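Local coordinates for BF1531-like N-terminal domain-containing protein (Bacteroides fragilis, PDB 3SLR) that is of unknown function but binds magnesium in its phosphatase-like domain and is probably a hydrolase acting on ester bonds, at residues R63-M66 against Y72-F75; D106-F111 against Y126-I131; P77-I82 against D212-I217. All coordinates share one frame; numbering follows the deposited sequence.

Contact 1: residues R63-M66 against Y72-F75; sequences RQIM and YYQF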
ATOM      1  N   ARG A  63      16.093 -18.026 -15.630  1.00 26.34           N
ATOM      2  CA  ARG A  63      15.967 -18.865 -16.818  1.00 28.56           C
ATOM      3  C   ARG A  63      15.074 -18.211 -17.867  1.00 32.43           C
ATOM      4  O   ARG A  63      15.436 -18.124 -19.041  1.00 33.54           O
ATOM      5  CB  ARG A  63      15.418 -20.240 -16.423  1.00 32.03           C
ATOM      6  CG  ARG A  63      14.654 -20.973 -17.513  1.00 40.34           C
ATOM      7  CD  ARG A  63      15.581 -21.670 -18.491  1.00 49.59           C
ATOM      8  NE  ARG A  63      14.835 -22.367 -19.537  1.00 54.52           N
ATOM      9  CZ  ARG A  63      15.379 -23.217 -20.404  1.00 65.39           C
ATOM     10  NH1 ARG A  63      16.678 -23.485 -20.351  1.00 71.67           N
ATOM     11  NH2 ARG A  63      14.625 -23.806 -21.321  1.00 63.68           N
ATOM     12  N   GLN A  64      13.908 -17.740 -17.438  1.00 27.79           N
ATOM     13  CA  GLN A  64      12.933 -17.166 -18.362  1.00 27.72           C
ATOM     14  C   GLN A  64      13.347 -15.794 -18.880  1.00 28.89           C
ATOM     15  O   GLN A  64      13.157 -15.481 -20.054  1.00 32.40           O
ATOM     16  CB  GLN A  64      11.562 -17.075 -17.691  1.00 25.18           C
ATOM     17  CG  GLN A  64      10.879 -18.423 -17.509  1.00 21.84           C
ATOM     18  CD  GLN A  64      10.433 -19.021 -18.835  1.00 24.11           C
ATOM     19  OE1 GLN A  64       9.700 -18.393 -19.598  1.00 22.76           O
ATOM     20  NE2 GLN A  64      10.869 -20.243 -19.111  1.00 25.82           N
ATOM     21  N   ILE A  65      13.904 -14.972 -17.996  1.00 25.16           N
ATOM     22  CA  ILE A  65      14.297 -13.620 -18.371  1.00 27.42           C
ATOM     23  C   ILE A  65      15.533 -13.618 -19.283  1.00 27.73           C
ATOM     24  O   ILE A  65      15.656 -12.770 -20.170  1.00 31.23           O
ATOM     25  CB  ILE A  65      14.535 -12.729 -17.115  1.00 28.19           C
ATOM     26  CG1 ILE A  65      13.243 -12.593 -16.297  1.00 26.41           C
ATOM     27  CG2 ILE A  65      15.047 -11.346 -17.505  1.00 27.71           C
ATOM     28  CD1 ILE A  65      12.083 -11.970 -17.053  1.00 26.84           C
HETATM   29  N   MSE A  66      16.432 -14.572 -19.058  1.00 29.75           N
HETATM   30  CA  MSE A  66      17.701 -14.654 -19.783  1.00 33.44           C
HETATM   31  C   MSE A  66      17.543 -15.250 -21.181  1.00 36.10           C
HETATM   32  O   MSE A  66      18.382 -15.030 -22.058  1.00 38.82           O
HETATM   33  CB  MSE A  66      18.714 -15.501 -19.003  1.00 36.83           C
HETATM   34  CG  MSE A  66      19.039 -14.998 -17.601  1.00 44.22           C
HETATM   35 SE   MSE A  66      19.916 -13.257 -17.567  1.00 75.52          SE
HETATM   36  CE  MSE A  66      21.611 -13.744 -18.417  1.00 53.19           C
ATOM     37  N   TYR A  72       8.096 -16.758 -21.412  1.00 24.22           N
ATOM     38  CA  TYR A  72       7.842 -15.442 -20.834  1.00 20.66           C
ATOM     39  C   TYR A  72       7.736 -14.365 -21.914  1.00 22.29           C
ATOM     40  O   TYR A  72       6.766 -13.609 -21.955  1.00 24.55           O
ATOM     41  CB  TYR A  72       8.937 -15.075 -19.834  1.00 21.64           C
ATOM     42  CG  TYR A  72       8.937 -13.604 -19.496  1.00 21.33           C
ATOM     43  CD1 TYR A  72       7.970 -13.064 -18.657  1.00 22.17           C
ATOM     44  CD2 TYR A  72       9.896 -12.752 -20.033  1.00 21.89           C
ATOM     45  CE1 TYR A  72       7.962 -11.706 -18.351  1.00 20.27           C
ATOM     46  CE2 TYR A  72       9.895 -11.402 -19.739  1.00 26.76           C
ATOM     47  CZ  TYR A  72       8.933 -10.889 -18.895  1.00 22.45           C
ATOM     48  OH  TYR A  72       8.946  -9.552 -18.608  1.00 23.44           O
ATOM     49  N   TYR A  73       8.735 -14.292 -22.788  1.00 26.12           N
ATOM     50  CA  TYR A  73       8.718 -13.293 -23.861  1.00 27.89           C
ATOM     51  C   TYR A  73       7.613 -13.546 -24.874  1.00 26.87           C
ATOM     52  O   TYR A  73       7.020 -12.603 -25.411  1.00 28.97           O
ATOM     53  CB  TYR A  73      10.076 -13.198 -24.552  1.00 26.37           C
ATOM     54  CG  TYR A  73      11.127 -12.589 -23.664  1.00 29.37           C
ATOM     55  CD1 TYR A  73      11.128 -11.224 -23.395  1.00 30.68           C
ATOM     56  CD2 TYR A  73      12.101 -13.375 -23.074  1.00 28.37           C
ATOM     57  CE1 TYR A  73      12.083 -10.662 -22.563  1.00 29.48           C
ATOM     58  CE2 TYR A  73      13.058 -12.823 -22.248  1.00 30.66           C
ATOM     59  CZ  TYR A  73      13.043 -11.465 -21.995  1.00 28.06           C
ATOM     60  OH  TYR A  73      14.004 -10.918 -21.169  1.00 32.86           O
ATOM     61  N   GLN A  74       7.325 -14.813 -25.136  1.00 27.22           N
ATOM     62  CA  GLN A  74       6.231 -15.137 -26.050  1.00 28.25           C
ATOM     63  C   GLN A  74       4.879 -14.671 -25.501  1.00 28.16           C
ATOM     64  O   GLN A  74       3.952 -14.391 -26.262  1.00 24.63           O
ATOM     65  CB  GLN A  74       6.205 -16.637 -26.365  1.00 26.63           C
ATOM     66  CG  GLN A  74       7.545 -17.203 -26.828  1.00 33.62           C
ATOM     67  CD  GLN A  74       8.020 -16.626 -28.152  1.00 45.55           C
ATOM     68  OE1 GLN A  74       7.399 -15.720 -28.711  1.00 50.96           O
ATOM     69  NE2 GLN A  74       9.129 -17.160 -28.667  1.00 48.92           N
ATOM     70  N   PHE A  75       4.775 -14.572 -24.178  1.00 25.37           N
ATOM     71  CA  PHE A  75       3.529 -14.161 -23.528  1.00 24.40           C
ATOM     72  C   PHE A  75       3.244 -12.662 -23.711  1.00 23.72           C
ATOM     73  O   PHE A  75       2.093 -12.244 -23.681  1.00 22.26           O
ATOM     74  CB  PHE A  75       3.564 -14.518 -22.028  1.00 20.60           C
ATOM     75  CG  PHE A  75       2.325 -14.115 -21.272  1.00 23.96           C
ATOM     76  CD1 PHE A  75       1.092 -14.682 -21.574  1.00 25.48           C
ATOM     77  CD2 PHE A  75       2.393 -13.178 -20.239  1.00 22.90           C
ATOM     78  CE1 PHE A  75      -0.050 -14.313 -20.885  1.00 22.98           C
ATOM     79  CE2 PHE A  75       1.249 -12.807 -19.537  1.00 20.82           C
ATOM     80  CZ  PHE A  75       0.028 -13.373 -19.859  1.00 23.60           C
TER
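Q64 and I65 meet Y72 and Y73 where two short helices, 61-66 and 71-75, fold back on each other within the connection from strand 50-55 to strand 79-83. The chain of Q64 is bent at its second torsion, which brings the amide oxygen OE1 back to the start of the next helix. There it accepts a bond from the backbone N of Y72 at 2.9 Å, with an N-H...O angle of 141°. That N-H lies in the first turn, where a helix supplies no acceptor of its own, and the glutamine carbonyl points almost straight at it.

The ring of Y72, with CG anti to the backbone N (chi1 164°), is turned toward the first helix and receives I65 over one face. CD1 of I65 sits 3.8 Å from the ring centroid in a CH-pi contact and comes nearest the rim, at 3.5 Å from CE2 of Y72. Y73 has a different first torsion, with CG beside the backbone N and anti to the carbonyl carbon. The Y72 ring meets the Y73 ring edge-on, with its CD2 above the centre of the Y73 face. The polar end of Y72 is held further on by T80 OG1 of strand 79-83, whereas L28 of strand 22-29 and W54 of strand 50-55 pack beside Q64 and Y72. At the far end of its ring Y73 closes the contact: OH donates to the carbonyl O of I65 at 2.7 Å, in the carbonyl plane and on a lone pair, with a C=O...O angle of 133°.

Contact 2: residues D106-F111 against Y126-I131; sequences DDRLDF and YNYPEI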
ATOM      1  N   ASP A 106      25.316  -6.784  -5.198  1.00 16.98           N
ATOM      2  CA  ASP A 106      25.733  -6.334  -6.529  1.00 20.43           C
ATOM      3  C   ASP A 106      25.243  -7.262  -7.642  1.00 19.25           C
ATOM      4  O   ASP A 106      24.748  -6.801  -8.665  1.00 19.81           O
ATOM      5  CB  ASP A 106      27.255  -6.193  -6.610  1.00 21.40           C
ATOM      6  CG  ASP A 106      27.781  -5.003  -5.819  1.00 23.14           C
ATOM      7  OD1 ASP A 106      27.023  -4.031  -5.619  1.00 29.65           O
ATOM      8  OD2 ASP A 106      28.964  -5.044  -5.411  1.00 30.76           O
ATOM      9  N   ASP A 107      25.382  -8.565  -7.444  1.00 18.25           N
ATOM     10  CA  ASP A 107      24.953  -9.519  -8.465  1.00 19.55           C
ATOM     11  C   ASP A 107      23.444  -9.471  -8.705  1.00 19.97           C
ATOM     12  O   ASP A 107      22.979  -9.521  -9.850  1.00 18.48           O
ATOM     13  CB  ASP A 107      25.368 -10.945  -8.090  1.00 19.76           C
ATOM     14  CG  ASP A 107      26.872 -11.173  -8.201  1.00 26.66           C
ATOM     15  OD1 ASP A 107      27.580 -10.329  -8.797  1.00 24.40           O
ATOM     16  OD2 ASP A 107      27.346 -12.215  -7.699  1.00 30.11           O
ATOM     17  N   ARG A 108      22.685  -9.394  -7.615  1.00 18.99           N
ATOM     18  CA  ARG A 108      21.232  -9.352  -7.700  1.00 18.11           C
ATOM     19  C   ARG A 108      20.835  -8.050  -8.387  1.00 16.85           C
ATOM     20  O   ARG A 108      19.976  -8.043  -9.279  1.00 16.92           O
ATOM     21  CB  ARG A 108      20.622  -9.465  -6.293  1.00 16.11           C
ATOM     22  CG  ARG A 108      19.091  -9.407  -6.230  1.00 14.18           C
ATOM     23  CD  ARG A 108      18.416 -10.407  -7.177  1.00 14.32           C
ATOM     24  NE  ARG A 108      18.913 -11.795  -7.085  1.00 13.77           N
ATOM     25  CZ  ARG A 108      18.393 -12.746  -6.305  1.00 18.46           C
ATOM     26  NH1 ARG A 108      17.383 -12.480  -5.487  1.00 15.40           N
ATOM     27  NH2 ARG A 108      18.900 -13.974  -6.322  1.00 18.79           N
ATOM     28  N   LEU A 109      21.499  -6.960  -8.006  1.00 14.67           N
ATOM     29  CA  LEU A 109      21.228  -5.656  -8.614  1.00 17.30           C
ATOM     30  C   LEU A 109      21.537  -5.681 -10.110  1.00 19.18           C
ATOM     31  O   LEU A 109      20.802  -5.111 -10.904  1.00 17.52           O
ATOM     32  CB  LEU A 109      22.013  -4.544  -7.916  1.00 16.72           C
ATOM     33  CG  LEU A 109      21.555  -4.193  -6.498  1.00 15.88           C
ATOM     34  CD1 LEU A 109      22.623  -3.391  -5.798  1.00 17.91           C
ATOM     35  CD2 LEU A 109      20.248  -3.399  -6.567  1.00 17.40           C
ATOM     36  N   ASP A 110      22.617  -6.354 -10.496  1.00 18.37           N
ATOM     37  CA  ASP A 110      22.923  -6.511 -11.912  1.00 20.59           C
ATOM     38  C   ASP A 110      21.783  -7.222 -12.645  1.00 18.84           C
ATOM     39  O   ASP A 110      21.406  -6.830 -13.756  1.00 18.12           O
ATOM     40  CB  ASP A 110      24.242  -7.272 -12.116  1.00 22.92           C
ATOM     41  CG  ASP A 110      25.469  -6.412 -11.834  1.00 26.38           C
ATOM     42  OD1 ASP A 110      25.332  -5.172 -11.752  1.00 29.09           O
ATOM     43  OD2 ASP A 110      26.579  -6.982 -11.705  1.00 29.97           O
ATOM     44  N   PHE A 111      21.237  -8.273 -12.038  1.00 18.08           N
ATOM     45  CA  PHE A 111      20.151  -8.990 -12.688  1.00 19.40           C
ATOM     46  C   PHE A 111      18.929  -8.084 -12.831  1.00 19.18           C
ATOM     47  O   PHE A 111      18.261  -8.073 -13.871  1.00 18.39           O
ATOM     48  CB  PHE A 111      19.748 -10.254 -11.935  1.00 19.17           C
ATOM     49  CG  PHE A 111      18.547 -10.920 -12.536  1.00 19.65           C
ATOM     50  CD1 PHE A 111      18.662 -11.625 -13.726  1.00 22.61           C
ATOM     51  CD2 PHE A 111      17.300 -10.796 -11.952  1.00 21.45           C
ATOM     52  CE1 PHE A 111      17.551 -12.214 -14.315  1.00 26.89           C
ATOM     53  CE2 PHE A 111      16.178 -11.383 -12.533  1.00 25.36           C
ATOM     54  CZ  PHE A 111      16.308 -12.096 -13.719  1.00 22.55           C
ATOM     55  N   TYR A 126       9.021  -7.188  -5.821  1.00 13.80           N
ATOM     56  CA  TYR A 126       8.950  -7.191  -4.356  1.00 14.78           C
ATOM     57  C   TYR A 126      10.336  -6.997  -3.766  1.00 13.10           C
ATOM     58  O   TYR A 126      11.251  -7.734  -4.108  1.00 13.69           O
ATOM     59  CB  TYR A 126       8.358  -8.508  -3.821  1.00 12.79           C
ATOM     60  CG  TYR A 126       6.957  -8.789  -4.314  1.00 14.32           C
ATOM     61  CD1 TYR A 126       6.714  -9.809  -5.221  1.00 14.01           C
ATOM     62  CD2 TYR A 126       5.875  -8.014  -3.885  1.00 16.71           C
ATOM     63  CE1 TYR A 126       5.429 -10.065  -5.682  1.00 15.82           C
ATOM     64  CE2 TYR A 126       4.589  -8.263  -4.353  1.00 14.92           C
ATOM     65  CZ  TYR A 126       4.373  -9.290  -5.246  1.00 15.46           C
ATOM     66  OH  TYR A 126       3.091  -9.541  -5.721  1.00 16.19           O
ATOM     67  N   ASN A 127      10.502  -6.006  -2.894  1.00 12.84           N
ATOM     68  CA  ASN A 127      11.768  -5.866  -2.191  1.00 13.01           C
ATOM     69  C   ASN A 127      11.841  -6.854  -1.033  1.00 13.49           C
ATOM     70  O   ASN A 127      10.984  -7.741  -0.910  1.00 13.21           O
ATOM     71  CB  ASN A 127      12.050  -4.411  -1.757  1.00 12.53           C
ATOM     72  CG  ASN A 127      11.039  -3.875  -0.759  1.00 16.81           C
ATOM     73  OD1 ASN A 127      10.095  -4.577  -0.358  1.00 13.76           O
ATOM     74  ND2 ASN A 127      11.233  -2.614  -0.342  1.00 15.63           N
ATOM     75  N   TYR A 128      12.855  -6.707  -0.188  1.00 13.79           N
ATOM     76  CA  TYR A 128      13.277  -7.799   0.697  1.00 15.28           C
ATOM     77  C   TYR A 128      13.116  -7.506   2.193  1.00 11.88           C
ATOM     78  O   TYR A 128      13.889  -6.739   2.767  1.00 14.00           O
ATOM     79  CB  TYR A 128      14.751  -8.138   0.423  1.00 15.07           C
ATOM     80  CG  TYR A 128      15.054  -8.612  -0.989  1.00 12.44           C
ATOM     81  CD1 TYR A 128      15.375  -7.709  -1.996  1.00 12.95           C
ATOM     82  CD2 TYR A 128      15.050  -9.967  -1.298  1.00 12.67           C
ATOM     83  CE1 TYR A 128      15.655  -8.154  -3.299  1.00 14.73           C
ATOM     84  CE2 TYR A 128      15.353 -10.419  -2.567  1.00 15.10           C
ATOM     85  CZ  TYR A 128      15.649  -9.511  -3.564  1.00 15.42           C
ATOM     86  OH  TYR A 128      15.931  -9.982  -4.828  1.00 15.40           O
ATOM     87  N   PRO A 129      12.126  -8.137   2.847  1.00 12.36           N
ATOM     88  CA  PRO A 129      12.078  -7.987   4.309  1.00 12.28           C
ATOM     89  C   PRO A 129      13.309  -8.629   4.941  1.00 12.27           C
ATOM     90  O   PRO A 129      13.743  -9.707   4.513  1.00 13.96           O
ATOM     91  CB  PRO A 129      10.831  -8.781   4.722  1.00 13.94           C
ATOM     92  CG  PRO A 129      10.071  -9.056   3.434  1.00 17.22           C
ATOM     93  CD  PRO A 129      11.083  -9.035   2.325  1.00 15.37           C
ATOM     94  N   GLU A 130      13.867  -7.997   5.962  1.00 11.75           N
ATOM     95  CA  GLU A 130      15.085  -8.547   6.545  1.00 12.65           C
ATOM     96  C   GLU A 130      14.810  -9.832   7.325  1.00 15.69           C
ATOM     97  O   GLU A 130      13.897  -9.884   8.144  1.00 15.64           O
ATOM     98  CB  GLU A 130      15.780  -7.518   7.440  1.00 13.39           C
ATOM     99  CG  GLU A 130      17.065  -8.073   8.109  1.00 16.07           C
ATOM    100  CD  GLU A 130      17.771  -7.050   8.977  1.00 18.07           C
ATOM    101  OE1 GLU A 130      17.449  -5.848   8.859  1.00 19.45           O
ATOM    102  OE2 GLU A 130      18.648  -7.454   9.783  1.00 19.17           O
ATOM    103  N   ILE A 131      15.583 -10.877   7.047  1.00 15.68           N
ATOM    104  CA  ILE A 131      15.670 -11.995   7.975  1.00 13.64           C
ATOM    105  C   ILE A 131      17.007 -11.843   8.687  1.00 13.60           C
ATOM    106  O   ILE A 131      18.059 -11.958   8.069  1.00 15.81           O
ATOM    107  CB  ILE A 131      15.590 -13.365   7.266  1.00 14.39           C
ATOM    108  CG1 ILE A 131      14.259 -13.512   6.515  1.00 14.94           C
ATOM    109  CG2 ILE A 131      15.782 -14.510   8.286  1.00 15.63           C
ATOM    110  CD1 ILE A 131      14.233 -14.699   5.563  1.00 16.89           C
TER
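A single hydrogen bond joins R108 to Y128. NH1 of R108 donates to OH of Y128 at 3.0 Å, and the bond is fairly straight, with an N-H...O angle of 160°. The same hydroxyl has its stronger polar partner in Y125 OH, with which it also forms a hydrogen bond. The phenol oxygen lies at the edge of the guanidinium, within 3° of its plane, where an N-H of NH1 points directly at it. The two flat groups are not coplanar, however; the guanidinium and ring planes are turned 38° apart.

The shape of the arginine explains the approach. CG stands anti to the backbone N, and bends at the second and third torsions bring the chain alongside the phenol oxygen, so that CD of R108 also touches OH of Y128, at 3.4 Å, and CG of R108 follows at 3.5 Å. The oxygen is thus met by methylenes as well as by the charged tip; the guanidinium charge would probably polarise the hydroxyl.

Y128 lies in the loop that leaves strand 122-126 at the carboxyl end of the parallel sheet. In Rossmann-like alpha/beta folds such as that of the SGNH hydrolases, loops at this end commonly line the active site, although no catalytic role is established for this one. R108 reaches it from helix 104-118.

Around them pack L154 and T86, which touch the Y128 side chain, and L89 and K92 of helix 86-94, which lie against R108. The backbone O of Y128 accepts from N155 ND2, and the N127 side chain is bound to the backbone N of A174 and to N172 OD1.

Contact 3: residues P77-I82 against D212-I217; sequences PDYTII and DIIAAI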
ATOM      1  N   PRO A  77       3.791  -9.814 -21.741  1.00 20.86           N
ATOM      2  CA  PRO A  77       2.965  -9.300 -20.647  1.00 21.04           C
ATOM      3  C   PRO A  77       2.870  -7.777 -20.628  1.00 20.75           C
ATOM      4  O   PRO A  77       3.784  -7.074 -21.082  1.00 23.88           O
ATOM      5  CB  PRO A  77       3.700  -9.806 -19.395  1.00 18.47           C
ATOM      6  CG  PRO A  77       5.141  -9.934 -19.838  1.00 20.26           C
ATOM      7  CD  PRO A  77       5.050 -10.412 -21.268  1.00 22.47           C
ATOM      8  N   ASP A  78       1.757  -7.280 -20.104  1.00 18.43           N
ATOM      9  CA  ASP A  78       1.599  -5.864 -19.794  1.00 18.46           C
ATOM     10  C   ASP A  78       2.311  -5.530 -18.480  1.00 19.68           C
ATOM     11  O   ASP A  78       2.865  -4.440 -18.327  1.00 20.17           O
ATOM     12  CB  ASP A  78       0.121  -5.520 -19.677  1.00 19.12           C
ATOM     13  CG  ASP A  78      -0.625  -5.715 -20.976  1.00 25.07           C
ATOM     14  OD1 ASP A  78      -0.165  -5.170 -21.999  1.00 23.50           O
ATOM     15  OD2 ASP A  78      -1.659  -6.415 -20.972  1.00 22.63           O
ATOM     16  N   TYR A  79       2.286  -6.475 -17.543  1.00 17.31           N
ATOM     17  CA  TYR A  79       3.010  -6.337 -16.275  1.00 16.08           C
ATOM     18  C   TYR A  79       3.795  -7.599 -15.994  1.00 16.25           C
ATOM     19  O   TYR A  79       3.335  -8.693 -16.300  1.00 17.20           O
ATOM     20  CB  TYR A  79       2.041  -6.070 -15.121  1.00 15.58           C
ATOM     21  CG  TYR A  79       1.372  -4.730 -15.232  1.00 18.39           C
ATOM     22  CD1 TYR A  79       0.215  -4.572 -15.973  1.00 19.81           C
ATOM     23  CD2 TYR A  79       1.916  -3.611 -14.614  1.00 20.73           C
ATOM     24  CE1 TYR A  79      -0.397  -3.329 -16.092  1.00 19.80           C
ATOM     25  CE2 TYR A  79       1.318  -2.371 -14.730  1.00 22.45           C
ATOM     26  CZ  TYR A  79       0.163  -2.238 -15.467  1.00 19.32           C
ATOM     27  OH  TYR A  79      -0.435  -0.998 -15.578  1.00 20.41           O
ATOM     28  N   THR A  80       4.979  -7.434 -15.412  1.00 16.82           N
ATOM     29  CA  THR A  80       5.831  -8.554 -15.023  1.00 14.56           C
ATOM     30  C   THR A  80       6.112  -8.432 -13.529  1.00 16.74           C
ATOM     31  O   THR A  80       6.754  -7.491 -13.087  1.00 16.43           O
ATOM     32  CB  THR A  80       7.165  -8.553 -15.802  1.00 17.33           C
ATOM     33  OG1 THR A  80       6.905  -8.802 -17.193  1.00 19.72           O
ATOM     34  CG2 THR A  80       8.109  -9.632 -15.285  1.00 18.02           C
ATOM     35  N   ILE A  81       5.600  -9.375 -12.757  1.00 15.88           N
ATOM     36  CA  ILE A  81       5.793  -9.375 -11.321  1.00 14.69           C
ATOM     37  C   ILE A  81       6.867 -10.397 -10.989  1.00 12.58           C
ATOM     38  O   ILE A  81       6.740 -11.582 -11.318  1.00 14.85           O
ATOM     39  CB  ILE A  81       4.494  -9.749 -10.586  1.00 14.05           C
ATOM     40  CG1 ILE A  81       3.366  -8.792 -10.970  1.00 15.61           C
ATOM     41  CG2 ILE A  81       4.721  -9.776  -9.065  1.00 13.05           C
ATOM     42  CD1 ILE A  81       2.018  -9.252 -10.495  1.00 16.67           C
ATOM     43  N   ILE A  82       7.937  -9.931 -10.358  1.00 13.46           N
ATOM     44  CA  ILE A  82       9.022 -10.816  -9.930  1.00 12.66           C
ATOM     45  C   ILE A  82       8.992 -10.942  -8.413  1.00 13.85           C
ATOM     46  O   ILE A  82       8.976  -9.933  -7.694  1.00 13.43           O
ATOM     47  CB  ILE A  82      10.408 -10.252 -10.326  1.00 14.87           C
ATOM     48  CG1 ILE A  82      10.461  -9.896 -11.821  1.00 18.42           C
ATOM     49  CG2 ILE A  82      11.531 -11.219  -9.915  1.00 13.61           C
ATOM     50  CD1 ILE A  82      10.409 -11.086 -12.756  1.00 17.59           C
ATOM     51  N   ASP A 212      -2.847  -2.588  -6.185  1.00 13.60           N
ATOM     52  CA  ASP A 212      -2.865  -1.140  -5.968  1.00 14.93           C
ATOM     53  C   ASP A 212      -1.934  -0.477  -6.978  1.00 16.09           C
ATOM     54  O   ASP A 212      -2.229   0.602  -7.500  1.00 15.92           O
ATOM     55  CB  ASP A 212      -2.371  -0.743  -4.559  1.00 14.64           C
ATOM     56  CG  ASP A 212      -3.326  -1.143  -3.437  1.00 18.51           C
ATOM     57  OD1 ASP A 212      -4.534  -1.357  -3.685  1.00 17.09           O
ATOM     58  OD2 ASP A 212      -2.848  -1.235  -2.280  1.00 17.65           O
ATOM     59  N   ILE A 213      -0.793  -1.116  -7.233  1.00 14.27           N
ATOM     60  CA  ILE A 213       0.210  -0.539  -8.127  1.00 13.30           C
ATOM     61  C   ILE A 213      -0.290  -0.586  -9.571  1.00 16.17           C
ATOM     62  O   ILE A 213      -0.251   0.411 -10.279  1.00 15.34           O
ATOM     63  CB  ILE A 213       1.569  -1.262  -8.016  1.00 14.31           C
ATOM     64  CG1 ILE A 213       2.196  -0.979  -6.640  1.00 13.69           C
ATOM     65  CG2 ILE A 213       2.512  -0.798  -9.124  1.00 14.09           C
ATOM     66  CD1 ILE A 213       3.382  -1.923  -6.276  1.00 14.65           C
ATOM     67  N   ILE A 214      -0.747  -1.754  -9.998  1.00 13.58           N
ATOM     68  CA  ILE A 214      -1.302  -1.897 -11.339  1.00 15.12           C
ATOM     69  C   ILE A 214      -2.420  -0.885 -11.592  1.00 19.04           C
ATOM     70  O   ILE A 214      -2.405  -0.187 -12.605  1.00 19.27           O
ATOM     71  CB  ILE A 214      -1.783  -3.332 -11.572  1.00 15.00           C
ATOM     72  CG1 ILE A 214      -0.577  -4.268 -11.573  1.00 16.04           C
ATOM     73  CG2 ILE A 214      -2.577  -3.429 -12.878  1.00 16.42           C
ATOM     74  CD1 ILE A 214      -0.900  -5.705 -11.873  1.00 17.11           C
ATOM     75  N   ALA A 215      -3.368  -0.784 -10.664  1.00 15.69           N
ATOM     76  CA  ALA A 215      -4.461   0.172 -10.806  1.00 18.36           C
ATOM     77  C   ALA A 215      -3.957   1.610 -10.955  1.00 18.87           C
ATOM     78  O   ALA A 215      -4.446   2.354 -11.813  1.00 17.38           O
ATOM     79  CB  ALA A 215      -5.445   0.055  -9.640  1.00 19.35           C
ATOM     80  N   ALA A 216      -2.994   2.003 -10.121  1.00 15.66           N
ATOM     81  CA  ALA A 216      -2.450   3.356 -10.175  1.00 17.91           C
ATOM     82  C   ALA A 216      -1.826   3.635 -11.534  1.00 18.70           C
ATOM     83  O   ALA A 216      -2.045   4.692 -12.119  1.00 19.78           O
ATOM     84  CB  ALA A 216      -1.413   3.578  -9.057  1.00 17.53           C
ATOM     85  N   ILE A 217      -1.037   2.690 -12.028  1.00 18.35           N
ATOM     86  CA  ILE A 217      -0.443   2.827 -13.360  1.00 16.77           C
ATOM     87  C   ILE A 217      -1.515   2.953 -14.451  1.00 20.85           C
ATOM     88  O   ILE A 217      -1.359   3.728 -15.400  1.00 20.22           O
ATOM     89  CB  ILE A 217       0.538   1.671 -13.664  1.00 18.26           C
ATOM     90  CG1 ILE A 217       1.747   1.764 -12.727  1.00 16.63           C
ATOM     91  CG2 ILE A 217       1.012   1.734 -15.095  1.00 21.51           C
ATOM     92  CD1 ILE A 217       2.586   0.497 -12.640  1.00 15.75           C
TER
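Helix 203-217 packs on one face of the five-stranded parallel sheet of the FkbH N-terminal domain, and Y79, at the start of the middle strand 79-83, meets it through I214 and I217. The tyrosine ring reaches out to the helix, and the two isoleucines, one turn apart, take different parts of it. I214 lies over one face: CG1 makes a CH-pi contact 4.1 Å from the ring centroid, only 14° off the ring normal. CG2 of I214 lies over the hydroxyl-side part of the same face, 3.9 Å from CE1 of Y79.

I217 points back toward the oncoming tyrosine and meets it at the ring edge. Its CD1 is near the ring plane, 3.8 Å from CE2 of Y79, and its CG2 presses on the hydroxyl, 3.1 Å from OH of Y79, a tight approach. With CG1 beside the backbone N and CG2 anti to it (chi1 -66°), I217 turns both branches to the tyrosine, one to the ring edge and one to the oxygen. The hydroxyl lies 3.7 Å from the carbonyl O of I214, and its polar partner is Q218 NE2, just beyond the last turn of the helix. An otherwise apolar interface thereby keeps its one tyrosine oxygen hydrogen-bonded.

I214 also touches L23 of strand 22-29 and I124 of strand 122-126, which places it across three neighbouring strands, while I217 reaches F169 of strand 168-171. A helix packed on a parallel sheet in this way is the layering of a Rossmann-like alpha/beta/alpha sandwich, consistent with the SGNH-hydrolase clan.

Overall arrangement
All three contacts belong to the FkbH N-terminal domain and lie away from the magnesium site of the phosphatase-like domain. Contact 1 closes first along the chain, within a single connection between strands; contact 2 follows, nested inside the long chain stretch that contact 3 closes. Their centres are about 20 Å (1 and 2), 17 Å (1 and 3) and 19 Å (2 and 3) apart, yet each pair touches. I65 packs on F111, joining helices 61-66 and 104-118; CE1 of Y72 packs on P77 CG just before strand 79-83; and Y126 packs on I81 and I82. Strand 79-83, in mid-sheet, is shared: T80 serves the helix 71-75 side, and Y79 meets helix 203-217.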